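Local coordinates for cyclodipeptide synthase, BtCDPS (Bacillus thermoamylovorans, PDB 6ZTU), which probably joins two aminoacyl groups, taken from charged tRNAs, into a cyclic dipeptide, at residues S53-E67 with L101-S114. Numbering follows the deposited sequence.
Sequences SKNFKNVTVLLAGDE and LRKNGREIDIYTFS. With 0RE ((2S)-hexane-1,2-diol), chain B.
R106 reaches across to the end of helix 42-55, where its guanidinium gathers three backbone carbonyls at its edge, K57 O in the plane and the other two tilted from it. NH2 is shared by S53 O (2.7 Å) and F56 O, the latter met nearly along its C=O direction, while NH1 donates to K57 O from well above that carbonyl's plane. A bend at chi2 (-85°) turns the arginine chain toward these acceptors, and V59 CG2 lies over one face of the group, 4.0 Å from NH1. The three bonds give partners to carbonyls at the helix end and in the link to strand 58-63; the positive charge probably also suits the negative end of the helix dipole.

Farther along, strands 58-63 and 110-112 pair in parallel. V61 N and L63 N donate to D109 O and Y111 O, and V61 O and L63 O accept from Y111 N and F113 N. On the side of the sheet covered by helix 79-103, L63 CD1 packs on I110 CG2 at 3.6 Å. Just before strand 110-112, T60 OG1 donates to D109 OD2 (2.7 Å), which uses its anti lone pair; Y111 OH binds OD1 of the same carboxylate, and H28 is a second partner of the threonine hydroxyl.

Beyond the strands, the F113 ring lies flat against the backbone, with G65 N over its centre and G65 CA 3.9 Å from the centroid in a CH-pi contact. S114 OG accepts from D66 N (2.8 Å), and T112 OG1 closes an ST turn with S114 N. Y176 of helix 167-191 meets F113 edge-to-face, and L62, L63 and A64 line the hexanediol pocket. Parallel strands whose C-terminal ends border a ligand pocket are characteristic of the Rossmann-like HUP fold of cyclodipeptide synthases.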
loop_
_atom_site.group_PDB
_atom_site.type_symbol
_atom_site.label_atom_id
_atom_site.label_comp_id
_atom_site.label_asym_id
_atom_site.label_seq_id
_atom_site.Cartn_x
_atom_site.Cartn_y
_atom_site.Cartn_z
ATOM N N SER A 53 11.877 -10.470 7.376
ATOM C CA SER A 53 13.320 -10.678 7.385
ATOM C C SER A 53 13.668 -12.154 7.483
ATOM O O SER A 53 14.720 -12.575 6.991
ATOM C CB SER A 53 13.954 -9.913 8.550
ATOM O OG SER A 53 13.756 -8.518 8.431
ATOM N N LYS A 54 12.808 -12.955 8.118
ATOM C CA LYS A 54 13.078 -14.384 8.216
ATOM C C LYS A 54 12.732 -15.117 6.935
ATOM O O LYS A 54 13.351 -16.137 6.624
ATOM C CB LYS A 54 12.302 -14.997 9.381
ATOM C CG LYS A 54 13.125 -15.151 10.647
ATOM C CD LYS A 54 13.824 -13.845 11.024
ATOM C CE LYS A 54 14.681 -14.027 12.266
ATOM N NZ LYS A 54 14.008 -14.951 13.223
ATOM N N ASN A 55 11.772 -14.606 6.172
ATOM C CA ASN A 55 11.210 -15.342 5.053
ATOM C C ASN A 55 11.755 -14.918 3.696
ATOM O O ASN A 55 11.909 -15.772 2.818
ATOM C CB ASN A 55 9.684 -15.191 5.046
ATOM C CG ASN A 55 9.000 -16.149 6.010
ATOM O OD1 ASN A 55 8.731 -17.298 5.669
ATOM N ND2 ASN A 55 8.713 -15.676 7.215
ATOM N N PHE A 56 12.052 -13.640 3.490
ATOM C CA PHE A 56 12.318 -13.130 2.153
ATOM C C PHE A 56 13.779 -12.744 1.960
ATOM O O PHE A 56 14.453 -12.308 2.894
ATOM C CB PHE A 56 11.431 -11.916 1.858
ATOM C CG PHE A 56 9.994 -12.274 1.659
ATOM C CD1 PHE A 56 9.137 -12.389 2.744
ATOM C CD2 PHE A 56 9.511 -12.538 0.390
ATOM C CE1 PHE A 56 7.807 -12.739 2.558
ATOM C CE2 PHE A 56 8.192 -12.886 0.199
ATOM C CZ PHE A 56 7.337 -12.987 1.289
ATOM N N LYS A 57 14.246 -12.880 0.714
ATOM C CA LYS A 57 15.609 -12.474 0.380
ATOM C C LYS A 57 15.791 -10.967 0.525
ATOM O O LYS A 57 16.825 -10.501 1.019
ATOM C CB LYS A 57 15.951 -12.919 -1.041
ATOM C CG LYS A 57 15.979 -14.422 -1.224
ATOM C CD LYS A 57 16.405 -14.778 -2.638
ATOM C CE LYS A 57 15.987 -16.196 -3.000
ATOM N NZ LYS A 57 16.509 -16.577 -4.342
ATOM N N ASN A 58 14.792 -10.195 0.111
ATOM C CA ASN A 58 14.856 -8.743 0.110
ATOM C C ASN A 58 13.559 -8.194 0.672
ATOM O O ASN A 58 12.482 -8.715 0.364
ATOM C CB ASN A 58 15.063 -8.199 -1.305
ATOM C CG ASN A 58 16.281 -8.784 -1.973
ATOM O OD1 ASN A 58 17.394 -8.315 -1.757
ATOM N ND2 ASN A 58 16.077 -9.812 -2.788
ATOM N N VAL A 59 13.674 -7.132 1.468
ATOM C CA VAL A 59 12.562 -6.502 2.169
ATOM C C VAL A 59 12.614 -5.002 1.911
ATOM O O VAL A 59 13.662 -4.372 2.097
ATOM C CB VAL A 59 12.631 -6.767 3.684
ATOM C CG1 VAL A 59 11.500 -6.060 4.403
ATOM C CG2 VAL A 59 12.655 -8.270 3.984
ATOM N N THR A 60 11.480 -4.428 1.517
ATOM C CA THR A 60 11.321 -2.990 1.354
ATOM C C THR A 60 10.037 -2.569 2.058
ATOM O O THR A 60 9.062 -3.326 2.097
ATOM C CB THR A 60 11.262 -2.599 -0.136
ATOM O OG1 THR A 60 12.427 -3.092 -0.809
ATOM C CG2 THR A 60 11.178 -1.074 -0.311
ATOM N N VAL A 61 10.048 -1.367 2.629
ATOM C CA VAL A 61 8.878 -0.786 3.288
ATOM C C VAL A 61 8.382 0.385 2.447
ATOM O O VAL A 61 9.167 1.268 2.080
ATOM C CB VAL A 61 9.228 -0.330 4.719
ATOM C CG1 VAL A 61 8.094 0.462 5.344
ATOM C CG2 VAL A 61 9.584 -1.533 5.577
ATOM N N LEU A 62 7.078 0.406 2.154
ATOM C CA LEU A 62 6.452 1.498 1.413
ATOM C C LEU A 62 5.578 2.317 2.355
ATOM O O LEU A 62 4.650 1.777 2.967
ATOM C CB LEU A 62 5.595 0.966 0.261
ATOM C CG LEU A 62 4.996 2.053 -0.644
ATOM C CD1 LEU A 62 6.088 2.749 -1.486
ATOM C CD2 LEU A 62 3.901 1.448 -1.534
ATOM N N LEU A 63 5.856 3.614 2.437
ATOM C CA LEU A 63 5.091 4.571 3.225
ATOM C C LEU A 63 4.314 5.505 2.308
ATOM O O LEU A 63 4.591 5.619 1.115
ATOM C CB LEU A 63 6.018 5.397 4.121
ATOM C CG LEU A 63 7.008 4.628 4.986
ATOM C CD1 LEU A 63 7.801 5.615 5.853
ATOM C CD2 LEU A 63 6.289 3.609 5.848
ATOM N N ALA A 64 3.353 6.219 2.891
ATOM C CA ALA A 64 2.522 7.116 2.098
ATOM C C ALA A 64 3.293 8.354 1.657
ATOM O O ALA A 64 4.101 8.908 2.411
ATOM C CB ALA A 64 1.286 7.533 2.897
ATOM N N GLY A 65 3.022 8.785 0.428
ATOM C CA GLY A 65 3.594 9.986 -0.142
ATOM C C GLY A 65 2.712 11.199 0.092
ATOM O O GLY A 65 1.844 11.207 0.967
ATOM N N ASP A 66 2.930 12.228 -0.740
ATOM C CA ASP A 66 2.355 13.553 -0.496
ATOM C C ASP A 66 0.837 13.511 -0.418
ATOM O O ASP A 66 0.226 14.250 0.363
ATOM C CB ASP A 66 2.771 14.521 -1.599
ATOM C CG ASP A 66 4.274 14.638 -1.741
ATOM O OD1 ASP A 66 4.985 14.450 -0.735
ATOM O OD2 ASP A 66 4.735 14.939 -2.859
ATOM N N GLU A 67 0.207 12.675 -1.240
ATOM C CA GLU A 67 -1.249 12.679 -1.300
ATOM C C GLU A 67 -1.899 12.148 -0.039
ATOM O O GLU A 67 -3.134 12.124 0.029
ATOM C CB GLU A 67 -1.725 11.861 -2.507
ATOM C CG GLU A 67 -1.620 12.581 -3.843
ATOM C CD GLU A 67 -0.217 12.540 -4.441
ATOM O OE1 GLU A 67 0.671 11.859 -3.880
ATOM O OE2 GLU A 67 0.003 13.196 -5.478
ATOM N N LEU A 101 14.259 -3.000 10.917
ATOM C CA LEU A 101 15.193 -3.395 9.872
ATOM C C LEU A 101 16.608 -3.491 10.430
ATOM O O LEU A 101 17.301 -4.497 10.229
ATOM C CB LEU A 101 15.123 -2.406 8.712
ATOM C CG LEU A 101 13.854 -2.544 7.860
ATOM C CD1 LEU A 101 13.689 -1.325 6.950
ATOM C CD2 LEU A 101 13.872 -3.837 7.054
ATOM N N ARG A 102 17.032 -2.466 11.172
ATOM C CA ARG A 102 18.364 -2.484 11.767
ATOM C C ARG A 102 18.524 -3.664 12.720
ATOM O O ARG A 102 19.544 -4.360 12.691
ATOM C CB ARG A 102 18.627 -1.162 12.488
ATOM C CG ARG A 102 19.938 -1.129 13.258
ATOM C CD ARG A 102 20.365 0.301 13.563
ATOM N NE ARG A 102 19.233 1.169 13.883
ATOM C CZ ARG A 102 18.660 1.248 15.082
ATOM N NH1 ARG A 102 19.105 0.506 16.087
ATOM N NH2 ARG A 102 17.632 2.069 15.277
ATOM N N LYS A 103 17.505 -3.924 13.543
ATOM C CA LYS A 103 17.531 -5.071 14.445
ATOM C C LYS A 103 17.790 -6.374 13.699
ATOM O O LYS A 103 18.468 -7.270 14.215
ATOM C CB LYS A 103 16.209 -5.143 15.212
ATOM C CG LYS A 103 16.098 -6.291 16.195
ATOM C CD LYS A 103 14.734 -6.283 16.874
ATOM C CE LYS A 103 13.645 -6.791 15.938
ATOM N NZ LYS A 103 12.275 -6.653 16.526
ATOM N N ASN A 104 17.263 -6.501 12.480
ATOM C CA ASN A 104 17.427 -7.708 11.684
ATOM C C ASN A 104 18.654 -7.679 10.787
ATOM O O ASN A 104 18.803 -8.568 9.944
ATOM C CB ASN A 104 16.186 -7.937 10.812
ATOM C CG ASN A 104 15.011 -8.451 11.601
ATOM O OD1 ASN A 104 14.839 -9.660 11.738
ATOM N ND2 ASN A 104 14.171 -7.542 12.097
ATOM N N GLY A 105 19.516 -6.676 10.921
ATOM C CA GLY A 105 20.674 -6.590 10.049
ATOM C C GLY A 105 20.339 -6.322 8.602
ATOM O O GLY A 105 21.096 -6.722 7.716
ATOM N N ARG A 106 19.227 -5.638 8.342
ATOM C CA ARG A 106 18.722 -5.390 6.998
ATOM C C ARG A 106 19.007 -3.961 6.557
ATOM O O ARG A 106 19.039 -3.035 7.372
ATOM C CB ARG A 106 17.208 -5.626 6.946
ATOM C CG ARG A 106 16.779 -7.069 7.118
ATOM C CD ARG A 106 16.831 -7.774 5.795
ATOM N NE ARG A 106 16.453 -9.178 5.893
ATOM C CZ ARG A 106 16.277 -9.963 4.839
ATOM N NH1 ARG A 106 16.459 -9.472 3.622
ATOM N NH2 ARG A 106 15.943 -11.234 4.998
ATOM N N GLU A 107 19.166 -3.782 5.244
ATOM C CA GLU A 107 19.265 -2.437 4.687
ATOM C C GLU A 107 18.015 -1.632 5.011
ATOM O O GLU A 107 16.898 -2.159 5.002
ATOM C CB GLU A 107 19.447 -2.500 3.171
ATOM C CG GLU A 107 20.628 -3.326 2.722
ATOM C CD GLU A 107 21.671 -2.486 2.020
ATOM O OE1 GLU A 107 22.161 -2.907 0.947
ATOM O OE2 GLU A 107 21.986 -1.394 2.547
ATOM N N ILE A 108 18.207 -0.344 5.283
ATOM C CA ILE A 108 17.099 0.552 5.592
ATOM C C ILE A 108 16.410 0.955 4.295
ATOM O O ILE A 108 16.525 2.099 3.840
ATOM C CB ILE A 108 17.586 1.774 6.386
ATOM C CG1 ILE A 108 18.482 1.309 7.535
ATOM C CG2 ILE A 108 16.405 2.552 6.955
ATOM C CD1 ILE A 108 17.797 0.337 8.487
ATOM N N ASP A 109 15.671 0.020 3.699
ATOM C CA ASP A 109 15.069 0.221 2.386
ATOM C C ASP A 109 13.624 0.674 2.587
ATOM O O ASP A 109 12.699 -0.136 2.605
ATOM C CB ASP A 109 15.160 -1.055 1.562
ATOM C CG ASP A 109 15.307 -0.780 0.087
ATOM O OD1 ASP A 109 16.134 0.089 -0.281
ATOM O OD2 ASP A 109 14.594 -1.428 -0.707
ATOM N N ILE A 110 13.442 1.985 2.743
ATOM C CA ILE A 110 12.153 2.596 3.050
ATOM C C ILE A 110 11.932 3.752 2.088
ATOM O O ILE A 110 12.788 4.636 1.976
ATOM C CB ILE A 110 12.087 3.112 4.501
ATOM C CG1 ILE A 110 12.516 2.026 5.497
ATOM C CG2 ILE A 110 10.685 3.667 4.816
ATOM C CD1 ILE A 110 12.617 2.535 6.934
ATOM N N TYR A 111 10.784 3.763 1.414
ATOM C CA TYR A 111 10.431 4.816 0.469
ATOM C C TYR A 111 8.978 5.221 0.688
ATOM O O TYR A 111 8.186 4.451 1.236
ATOM C CB TYR A 111 10.607 4.357 -0.986
ATOM C CG TYR A 111 11.956 3.745 -1.235
ATOM C CD1 TYR A 111 12.172 2.384 -1.063
ATOM C CD2 TYR A 111 13.027 4.540 -1.604
ATOM C CE1 TYR A 111 13.426 1.834 -1.264
ATOM C CE2 TYR A 111 14.275 3.999 -1.808
ATOM C CZ TYR A 111 14.470 2.651 -1.634
ATOM O OH TYR A 111 15.726 2.123 -1.840
ATOM N N THR A 112 8.638 6.439 0.269
ATOM C CA THR A 112 7.236 6.810 0.091
ATOM C C THR A 112 6.856 6.643 -1.375
ATOM O O THR A 112 7.716 6.610 -2.267
ATOM C CB THR A 112 6.933 8.254 0.527
ATOM O OG1 THR A 112 7.246 9.165 -0.539
ATOM C CG2 THR A 112 7.702 8.641 1.776
ATOM N N PHE A 113 5.547 6.557 -1.632
ATOM C CA PHE A 113 5.195 6.418 -3.041
ATOM C C PHE A 113 5.381 7.709 -3.836
ATOM O O PHE A 113 5.116 7.705 -5.040
ATOM C CB PHE A 113 3.769 5.837 -3.224
ATOM C CG PHE A 113 2.624 6.639 -2.616
ATOM C CD1 PHE A 113 2.322 7.922 -3.060
ATOM C CD2 PHE A 113 1.789 6.054 -1.679
ATOM C CE1 PHE A 113 1.241 8.631 -2.525
ATOM C CE2 PHE A 113 0.696 6.750 -1.143
ATOM C CZ PHE A 113 0.428 8.039 -1.574
ATOM N N SER A 114 5.859 8.791 -3.219
ATOM C CA SER A 114 6.233 10.006 -3.935
ATOM C C SER A 114 7.712 10.058 -4.309
ATOM O O SER A 114 8.151 11.060 -4.885
ATOM C CB SER A 114 5.896 11.240 -3.098
ATOM O OG SER A 114 4.496 11.348 -2.901
HETATM O O01 0RE B . -2.912 0.851 0.653
HETATM C C02 0RE B . -2.405 0.127 1.729
HETATM C C03 0RE B . -1.004 -0.358 1.372
HETATM O O04 0RE B . -1.096 -1.488 0.547
HETATM C C05 0RE B . -0.264 0.769 0.662
HETATM C C06 0RE B . -0.149 1.979 1.588
HETATM C C07 0RE B . 0.463 3.129 0.796
HETATM C C08 0RE B . 1.834 3.386 1.397
HETATM O O HOH W 1 15.907 -4.434 3.821
HETATM O O HOH W 2 15.440 -4.735 -0.390
HETATM O O HOH W 3 16.617 -6.664 2.555
HETATM O O HOH W 4 7.115 12.016 0.442
HETATM O O HOH W 5 3.118 11.688 -5.063
#